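Local coordinates for protein putative pectin lyase (Geobacillus virus E2, PDB 7CHU) that forms the trimeric tailspike of a deep-sea thermophilic bacteriophage and probably recognises, and may cleave, polysaccharide on the surface of the host cell, at residues K330-N336 / T354-N360; T347-L353 / L374-P380; I242-S247 / R276-G280. All coordinates share one frame; numbering follows the deposited sequence.

Contact 1: K330-N336 / T354-N360; sequences KVKGDRN and TGTSMLN
Asn360 and Asn336 lie side by side and point the same way, their amide planes 11° apart, at equivalent positions on two successive coils of a parallel beta-helix. Asn360 CB rests 3.6 Å from Asn336 O; CG, turned beside its own backbone N (chi1 -58°), brings the amide alongside the backbone of Gly333 and Asn336. Asn360 OD1 accepts twice: from Asn336 N at 2.7 Å, which comes from above the carbonyl plane, and from Asn336 ND2, which lies in that plane. Asn360 ND2 donates to Gly333 O at 3.1 Å, almost exactly in its own amide plane, and also to Asn384 of the next coil, while Asn336 reaches back, OD1 to Thr314 N and ND2 to Gly311 O. Asp334 OD1 takes the Met358 N-H from the anti side but well out of the carboxylate plane, and a water joins the same oxygen to Thr356 OG1. Arg335 extends from the coil to a salt bridge with Asp342 of the second subunit. The type II' turn Thr354-Ser357 closes against Val331 and Gly333: Ser357 OG accepts from Gly333 N and donates to Thr354 O, and Val331 O receives both Thr354 N and, at 2.6 Å, Thr354 OG1.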
# COMPACT_ATOMS: atom_id res chain seq x y z
N LYS A 330 -6.65 -18.36 -10.23
CA LYS A 330 -6.59 -19.14 -11.47
C LYS A 330 -6.23 -18.18 -12.59
O LYS A 330 -7.03 -17.30 -12.95
CB LYS A 330 -7.93 -19.82 -11.72
CG LYS A 330 -7.93 -20.88 -12.78
CD LYS A 330 -9.37 -21.35 -13.03
CE LYS A 330 -9.49 -22.86 -13.11
NZ LYS A 330 -9.45 -23.53 -11.76
N VAL A 331 -5.02 -18.30 -13.12
CA VAL A 331 -4.46 -17.32 -14.05
C VAL A 331 -4.60 -17.82 -15.48
O VAL A 331 -4.25 -18.97 -15.78
CB VAL A 331 -2.98 -17.03 -13.73
CG1 VAL A 331 -2.39 -16.04 -14.75
CG2 VAL A 331 -2.80 -16.53 -12.29
N LYS A 332 -5.06 -16.94 -16.36
CA LYS A 332 -5.00 -17.12 -17.80
C LYS A 332 -4.53 -15.77 -18.32
O LYS A 332 -5.33 -14.89 -18.65
CB LYS A 332 -6.35 -17.53 -18.39
CG LYS A 332 -6.38 -17.70 -19.93
CD LYS A 332 -7.85 -17.83 -20.39
CE LYS A 332 -7.99 -17.98 -21.90
NZ LYS A 332 -7.63 -16.74 -22.63
N GLY A 333 -3.22 -15.60 -18.39
CA GLY A 333 -2.65 -14.34 -18.83
C GLY A 333 -1.17 -14.26 -18.51
O GLY A 333 -0.56 -15.19 -17.98
N ASP A 334 -0.60 -13.09 -18.82
CA ASP A 334 0.84 -12.88 -18.81
C ASP A 334 1.22 -11.73 -17.90
O ASP A 334 0.50 -10.73 -17.81
CB ASP A 334 1.37 -12.55 -20.21
CG ASP A 334 1.03 -13.63 -21.23
OD1 ASP A 334 0.88 -14.80 -20.82
OD2 ASP A 334 0.90 -13.30 -22.43
N ARG A 335 2.39 -11.87 -17.27
CA ARG A 335 3.06 -10.80 -16.51
C ARG A 335 2.21 -10.32 -15.34
O ARG A 335 2.29 -9.17 -14.92
CB ARG A 335 3.44 -9.62 -17.41
CG ARG A 335 4.23 -9.97 -18.67
CD ARG A 335 5.40 -9.01 -18.92
NE ARG A 335 5.00 -7.59 -18.96
CZ ARG A 335 4.49 -6.99 -20.04
NH1 ARG A 335 4.30 -7.68 -21.16
NH2 ARG A 335 4.16 -5.70 -20.02
N ASN A 336 1.37 -11.18 -14.79
CA ASN A 336 0.75 -10.80 -13.55
C ASN A 336 1.77 -10.96 -12.42
O ASN A 336 2.76 -11.69 -12.54
CB ASN A 336 -0.50 -11.62 -13.31
CG ASN A 336 -1.48 -11.50 -14.47
OD1 ASN A 336 -2.09 -10.44 -14.67
ND2 ASN A 336 -1.59 -12.55 -15.29
N THR A 354 -2.48 -21.24 -15.89
CA THR A 354 -3.09 -22.13 -16.87
C THR A 354 -2.68 -21.77 -18.30
O THR A 354 -2.31 -20.63 -18.61
CB THR A 354 -4.62 -22.12 -16.77
OG1 THR A 354 -5.14 -20.90 -17.29
CG2 THR A 354 -5.08 -22.28 -15.34
N GLY A 355 -2.82 -22.76 -19.19
CA GLY A 355 -2.67 -22.51 -20.62
C GLY A 355 -1.28 -22.01 -20.92
O GLY A 355 -0.29 -22.49 -20.36
N THR A 356 -1.19 -20.99 -21.76
CA THR A 356 0.09 -20.41 -22.15
C THR A 356 0.56 -19.26 -21.24
O THR A 356 1.46 -18.51 -21.65
CB THR A 356 0.01 -19.86 -23.58
OG1 THR A 356 -0.91 -18.77 -23.58
CG2 THR A 356 -0.45 -20.91 -24.57
N SER A 357 -0.05 -19.08 -20.07
CA SER A 357 0.33 -18.02 -19.12
C SER A 357 1.85 -17.93 -18.98
O SER A 357 2.51 -18.93 -18.69
CB SER A 357 -0.30 -18.30 -17.75
OG SER A 357 -1.72 -18.27 -17.83
N MET A 358 2.41 -16.75 -19.22
CA MET A 358 3.86 -16.64 -19.21
C MET A 358 4.33 -15.38 -18.50
O MET A 358 3.67 -14.34 -18.53
CB MET A 358 4.44 -16.70 -20.63
CG MET A 358 4.35 -15.39 -21.43
SD MET A 358 5.05 -15.58 -23.09
CE MET A 358 6.27 -16.88 -22.81
N LEU A 359 5.51 -15.48 -17.89
CA LEU A 359 6.20 -14.38 -17.21
C LEU A 359 5.38 -13.78 -16.07
O LEU A 359 5.58 -12.63 -15.67
CB LEU A 359 6.61 -13.28 -18.20
CG LEU A 359 7.98 -13.37 -18.90
CD1 LEU A 359 9.11 -13.61 -17.93
CD2 LEU A 359 7.99 -14.43 -20.00
N ASN A 360 4.51 -14.57 -15.47
CA ASN A 360 3.97 -14.21 -14.17
C ASN A 360 5.04 -14.40 -13.10
O ASN A 360 5.96 -15.21 -13.25
CB ASN A 360 2.74 -15.05 -13.89
CG ASN A 360 1.69 -14.87 -14.95
OD1 ASN A 360 0.93 -13.89 -14.92
ND2 ASN A 360 1.63 -15.82 -15.90
O HOH W 1 -0.90 -16.13 -22.34
O HOH W 2 5.22 -10.36 -13.99

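Contact 2: T347-L353 / L374-P380; sequences TGYFVNL and LAPFNNP
The Tyr349 ring lies between Leu374 and Asn378, with Leu374 CD1 on one side, where Leu374 CB touches Tyr349 CE1 at 3.9 Å, and Asn378 over the opposite face. On the latter side Asn378 CB makes a CH-pi contact, 3.8 Å from the Tyr349 ring centroid and displaced toward the rim. Near the ring plane, Ala375 O comes to 3.2 Å from Tyr349 CD1 at the edge. The Asn378 amide is turned 54° from this ring and serves strand 351-353. Its CG sits between its own backbone N and carbonyl carbon (chi1 62°), which carries the amide across to Leu353. There Asn378 OD1 accepts from Leu353 N at 3.0 Å while Asn378 ND2 donates to Leu353 O at 2.9 Å, so one side chain satisfies both backbone groups of a single residue. Both donors stand above the planes of the carbonyls they meet. Asn352 OD1 lies nearby without bonding to Asn378, and its ND2 turns instead to Asp327. Phe350 CD2 packs obliquely on Pro376 CB at 3.6 Å, and the Phe350 ring also meets that of Phe343, the two planes about 10° apart. Val351 N donates to Pro376 O at 3.0 Å, nearly in line with the carbonyl bond. This loop runs along the edge of strand 351-353, the last of a row of parallel strands, consistent with the closing coils of a right-handed parallel beta-helix.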
# COMPACT_ATOMS: atom_id res chain seq x y z
N THR A 347 -8.34 -26.14 -2.10
CA THR A 347 -8.38 -27.49 -2.66
C THR A 347 -7.51 -27.62 -3.91
O THR A 347 -7.14 -28.73 -4.26
CB THR A 347 -9.83 -27.89 -2.97
OG1 THR A 347 -10.34 -27.07 -4.02
CG2 THR A 347 -10.72 -27.70 -1.77
N GLY A 348 -7.15 -26.51 -4.56
CA GLY A 348 -6.26 -26.54 -5.72
C GLY A 348 -4.89 -25.98 -5.44
O GLY A 348 -4.35 -26.15 -4.34
N TYR A 349 -4.30 -25.30 -6.42
CA TYR A 349 -3.07 -24.56 -6.22
C TYR A 349 -3.37 -23.20 -5.60
O TYR A 349 -4.47 -22.66 -5.75
CB TYR A 349 -2.35 -24.34 -7.55
CG TYR A 349 -2.06 -25.62 -8.29
CD1 TYR A 349 -0.93 -26.37 -7.98
CD2 TYR A 349 -2.91 -26.08 -9.31
CE1 TYR A 349 -0.64 -27.54 -8.67
CE2 TYR A 349 -2.63 -27.26 -10.01
CZ TYR A 349 -1.49 -27.99 -9.67
OH TYR A 349 -1.18 -29.15 -10.34
N PHE A 350 -2.36 -22.63 -4.92
CA PHE A 350 -2.45 -21.22 -4.55
C PHE A 350 -2.55 -20.38 -5.80
O PHE A 350 -3.42 -19.50 -5.90
CB PHE A 350 -1.24 -20.77 -3.72
CG PHE A 350 -1.11 -21.46 -2.38
CD1 PHE A 350 -2.19 -22.09 -1.78
CD2 PHE A 350 0.13 -21.49 -1.73
CE1 PHE A 350 -2.05 -22.73 -0.56
CE2 PHE A 350 0.28 -22.12 -0.50
CZ PHE A 350 -0.81 -22.75 0.09
N VAL A 351 -1.67 -20.64 -6.78
CA VAL A 351 -1.61 -19.91 -8.05
C VAL A 351 -1.51 -20.95 -9.16
O VAL A 351 -0.52 -21.69 -9.25
CB VAL A 351 -0.43 -18.93 -8.13
CG1 VAL A 351 -0.39 -18.22 -9.47
CG2 VAL A 351 -0.46 -17.86 -6.99
N ASN A 352 -2.54 -21.01 -10.01
CA ASN A 352 -2.62 -21.96 -11.11
C ASN A 352 -2.38 -21.17 -12.40
O ASN A 352 -3.26 -20.45 -12.85
CB ASN A 352 -3.98 -22.66 -11.11
CG ASN A 352 -4.04 -23.83 -12.10
OD1 ASN A 352 -3.08 -24.07 -12.84
ND2 ASN A 352 -5.17 -24.54 -12.11
N LEU A 353 -1.18 -21.29 -12.95
CA LEU A 353 -0.82 -20.62 -14.20
C LEU A 353 -1.29 -21.52 -15.34
O LEU A 353 -0.61 -22.49 -15.71
CB LEU A 353 0.67 -20.32 -14.23
CG LEU A 353 1.21 -19.54 -12.99
CD1 LEU A 353 2.71 -19.41 -12.97
CD2 LEU A 353 0.56 -18.14 -12.88
N LEU A 374 -0.88 -31.63 -4.44
CA LEU A 374 -0.54 -30.59 -5.40
C LEU A 374 0.62 -29.77 -4.85
O LEU A 374 1.52 -30.33 -4.20
CB LEU A 374 -1.76 -29.72 -5.69
CG LEU A 374 -3.05 -30.45 -6.11
CD1 LEU A 374 -4.15 -29.44 -6.40
CD2 LEU A 374 -2.86 -31.40 -7.31
N ALA A 375 0.61 -28.46 -5.05
CA ALA A 375 1.72 -27.62 -4.62
C ALA A 375 1.22 -26.19 -4.55
O ALA A 375 0.07 -25.92 -4.94
CB ALA A 375 2.92 -27.75 -5.58
N PRO A 376 2.05 -25.25 -4.06
CA PRO A 376 1.64 -23.83 -4.11
C PRO A 376 1.32 -23.36 -5.51
O PRO A 376 0.37 -22.58 -5.69
CB PRO A 376 2.86 -23.10 -3.52
CG PRO A 376 3.50 -24.09 -2.61
CD PRO A 376 3.29 -25.44 -3.27
N PHE A 377 2.08 -23.80 -6.52
CA PHE A 377 1.83 -23.47 -7.92
C PHE A 377 2.08 -24.71 -8.77
O PHE A 377 2.71 -25.67 -8.32
CB PHE A 377 2.73 -22.31 -8.39
CG PHE A 377 4.17 -22.47 -7.98
CD1 PHE A 377 5.05 -23.20 -8.79
CD2 PHE A 377 4.64 -21.93 -6.79
CE1 PHE A 377 6.38 -23.35 -8.44
CE2 PHE A 377 5.97 -22.08 -6.42
CZ PHE A 377 6.84 -22.81 -7.24
N ASN A 378 1.55 -24.67 -10.00
CA ASN A 378 1.66 -25.81 -10.90
C ASN A 378 2.97 -25.73 -11.68
O ASN A 378 3.71 -24.74 -11.60
CB ASN A 378 0.46 -25.84 -11.86
CG ASN A 378 0.41 -24.60 -12.74
OD1 ASN A 378 0.68 -23.50 -12.26
ND2 ASN A 378 0.10 -24.77 -14.02
N ASN A 379 3.24 -26.75 -12.50
CA ASN A 379 4.36 -26.70 -13.43
C ASN A 379 3.80 -26.26 -14.79
O ASN A 379 3.27 -27.10 -15.53
CB ASN A 379 5.05 -28.06 -13.54
CG ASN A 379 5.66 -28.51 -12.20
OD1 ASN A 379 6.05 -27.69 -11.36
ND2 ASN A 379 5.76 -29.82 -12.01
N PRO A 380 3.89 -24.98 -15.15
CA PRO A 380 3.17 -24.49 -16.33
C PRO A 380 3.93 -24.75 -17.63
O PRO A 380 5.13 -25.05 -17.64
CB PRO A 380 3.05 -22.99 -16.06
CG PRO A 380 4.31 -22.66 -15.29
CD PRO A 380 4.64 -23.91 -14.48

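Contact 3: I242-S247 / R276-G280; sequences IYNGTS and RRRNG
Asn244 and Asn279 mark the closest backbone approach, their CA atoms 5.7 Å apart where the chain leaving strand 240-243 passes the loop that follows strand 268-271; no backbone-to-backbone hydrogen bond joins the two segments. The bridging is done by side chains. With chi1 at 55° the Asn244 amide leaves over its own backbone and faces the 276-280 loop. Asn244 ND2 donates to Arg277 O at 2.8 Å in an essentially straight bond (179° at the hydrogen). The oxygen lies in the Asn244 amide plane, although the nitrogen stands above the plane of the Arg277 carbonyl. The other end of the amide, OD1, accepts from Gly274 N, so the buried group is gripped at both ends and its rotation is fixed.

Asn279 approaches from the opposite segment: Asn279 OD1 comes to 3.3 Å from Asn244 CB and also accepts from Ser250 N, in the chain just after 242-247. At the surface Arg277, extended from CG to NE, reaches Ser247 O through Arg277 NH1 at 3.1 Å. That bond is bent, 135° at the hydrogen, and may be influenced by lattice contacts. Arg278 turns away to form salt bridges with Asp310 and Asp312, tying this loop to later coils.

Within 242-247, Gly245 N sits over the centre of the Tyr243 ring, 3.5 Å above its plane. Asn244 and Arg277 thus join the loops leaving two consecutive strands, 240-243 and 268-271, of the parallel beta-helix expected for the pectate lyase-like family in whose range both segments lie.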
# COMPACT_ATOMS: atom_id res chain seq x y z
N ILE A 242 -15.31 -8.23 -14.03
CA ILE A 242 -14.61 -7.22 -14.82
C ILE A 242 -14.50 -7.74 -16.25
O ILE A 242 -13.80 -8.73 -16.51
CB ILE A 242 -13.21 -6.91 -14.24
CG1 ILE A 242 -13.36 -6.38 -12.80
CG2 ILE A 242 -12.50 -5.92 -15.16
CD1 ILE A 242 -12.08 -6.46 -11.90
N TYR A 243 -15.20 -7.08 -17.18
CA TYR A 243 -15.31 -7.50 -18.58
C TYR A 243 -14.60 -6.50 -19.49
O TYR A 243 -14.65 -5.29 -19.25
CB TYR A 243 -16.80 -7.61 -18.95
CG TYR A 243 -17.14 -8.15 -20.32
CD1 TYR A 243 -16.41 -9.19 -20.90
CD2 TYR A 243 -18.23 -7.65 -21.02
CE1 TYR A 243 -16.74 -9.69 -22.16
CE2 TYR A 243 -18.57 -8.13 -22.28
CZ TYR A 243 -17.83 -9.16 -22.85
OH TYR A 243 -18.17 -9.66 -24.09
N ASN A 244 -13.93 -6.98 -20.53
CA ASN A 244 -13.31 -5.99 -21.41
C ASN A 244 -14.35 -5.35 -22.35
O ASN A 244 -14.19 -4.18 -22.72
CB ASN A 244 -12.13 -6.61 -22.20
CG ASN A 244 -12.48 -7.88 -22.99
OD1 ASN A 244 -13.50 -8.55 -22.78
ND2 ASN A 244 -11.58 -8.25 -23.88
N GLY A 245 -15.43 -6.05 -22.66
CA GLY A 245 -16.37 -5.61 -23.68
C GLY A 245 -15.86 -5.87 -25.09
O GLY A 245 -14.83 -6.52 -25.30
N THR A 246 -16.59 -5.33 -26.07
CA THR A 246 -16.30 -5.66 -27.46
C THR A 246 -15.40 -4.66 -28.16
O THR A 246 -15.02 -4.90 -29.31
CB THR A 246 -17.60 -5.80 -28.26
OG1 THR A 246 -18.31 -4.58 -28.17
CG2 THR A 246 -18.44 -6.93 -27.70
N SER A 247 -15.05 -3.54 -27.52
CA SER A 247 -14.27 -2.49 -28.16
C SER A 247 -12.87 -2.35 -27.59
O SER A 247 -11.90 -2.20 -28.35
CB SER A 247 -14.98 -1.12 -28.01
OG SER A 247 -16.16 -1.09 -28.79
N ARG A 276 -10.21 -8.63 -28.77
CA ARG A 276 -8.79 -8.96 -28.70
C ARG A 276 -8.08 -8.28 -27.53
O ARG A 276 -7.10 -8.81 -27.01
CB ARG A 276 -8.13 -8.55 -30.01
CG ARG A 276 -6.74 -9.15 -30.27
CD ARG A 276 -6.18 -8.52 -31.55
NE ARG A 276 -5.76 -7.13 -31.36
CZ ARG A 276 -6.47 -6.04 -31.66
NH1 ARG A 276 -7.69 -6.15 -32.21
NH2 ARG A 276 -5.95 -4.83 -31.42
N ARG A 277 -8.55 -7.11 -27.14
CA ARG A 277 -7.85 -6.29 -26.15
C ARG A 277 -8.18 -6.80 -24.76
O ARG A 277 -9.32 -6.67 -24.28
CB ARG A 277 -8.26 -4.84 -26.32
CG ARG A 277 -7.66 -4.23 -27.55
CD ARG A 277 -8.28 -2.89 -27.86
NE ARG A 277 -7.69 -2.36 -29.08
CZ ARG A 277 -8.22 -1.42 -29.86
NH1 ARG A 277 -9.41 -0.89 -29.56
NH2 ARG A 277 -7.57 -1.04 -30.95
N ARG A 278 -7.19 -7.41 -24.11
CA ARG A 278 -7.42 -8.08 -22.84
C ARG A 278 -7.37 -7.07 -21.69
O ARG A 278 -6.71 -6.03 -21.78
CB ARG A 278 -6.40 -9.19 -22.64
CG ARG A 278 -6.46 -10.28 -23.74
CD ARG A 278 -5.23 -11.19 -23.73
NE ARG A 278 -4.84 -11.55 -22.36
CZ ARG A 278 -5.50 -12.41 -21.59
NH1 ARG A 278 -6.58 -13.04 -22.04
NH2 ARG A 278 -5.08 -12.65 -20.34
N ASN A 279 -8.11 -7.38 -20.63
CA ASN A 279 -8.03 -6.62 -19.39
C ASN A 279 -6.58 -6.55 -18.94
O ASN A 279 -5.82 -7.53 -19.05
CB ASN A 279 -8.91 -7.26 -18.31
CG ASN A 279 -10.41 -7.19 -18.67
OD1 ASN A 279 -10.89 -6.18 -19.20
ND2 ASN A 279 -11.14 -8.25 -18.38
N GLY A 280 -6.17 -5.38 -18.46
CA GLY A 280 -4.77 -5.22 -18.12
C GLY A 280 -4.53 -4.16 -17.06
O GLY A 280 -5.32 -3.23 -16.89

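Contact 3 comes first along the chain; contacts 1 and 2 follow and interlock, their segments alternating in sequence. All three involve one row of parallel strands, in which 240-243 pairs with 268-271, then come 307-309, 329-331 and 351-353. The centres of contacts 1 and 2 are about 12 Å apart, joined by the pairing of strands 329-331 and 351-353 and by packing of Val331 and Asn360 on Leu353. Contact 3 lies about 16 Å from contact 1, centre to centre, yet touches it where Arg278 NH2 meets Lys332 O. Contacts 2 and 3 do not touch. The three contacts thus join consecutive coils at successive levels of the beta-helix, contacts 1 and 2 near its C-terminal end.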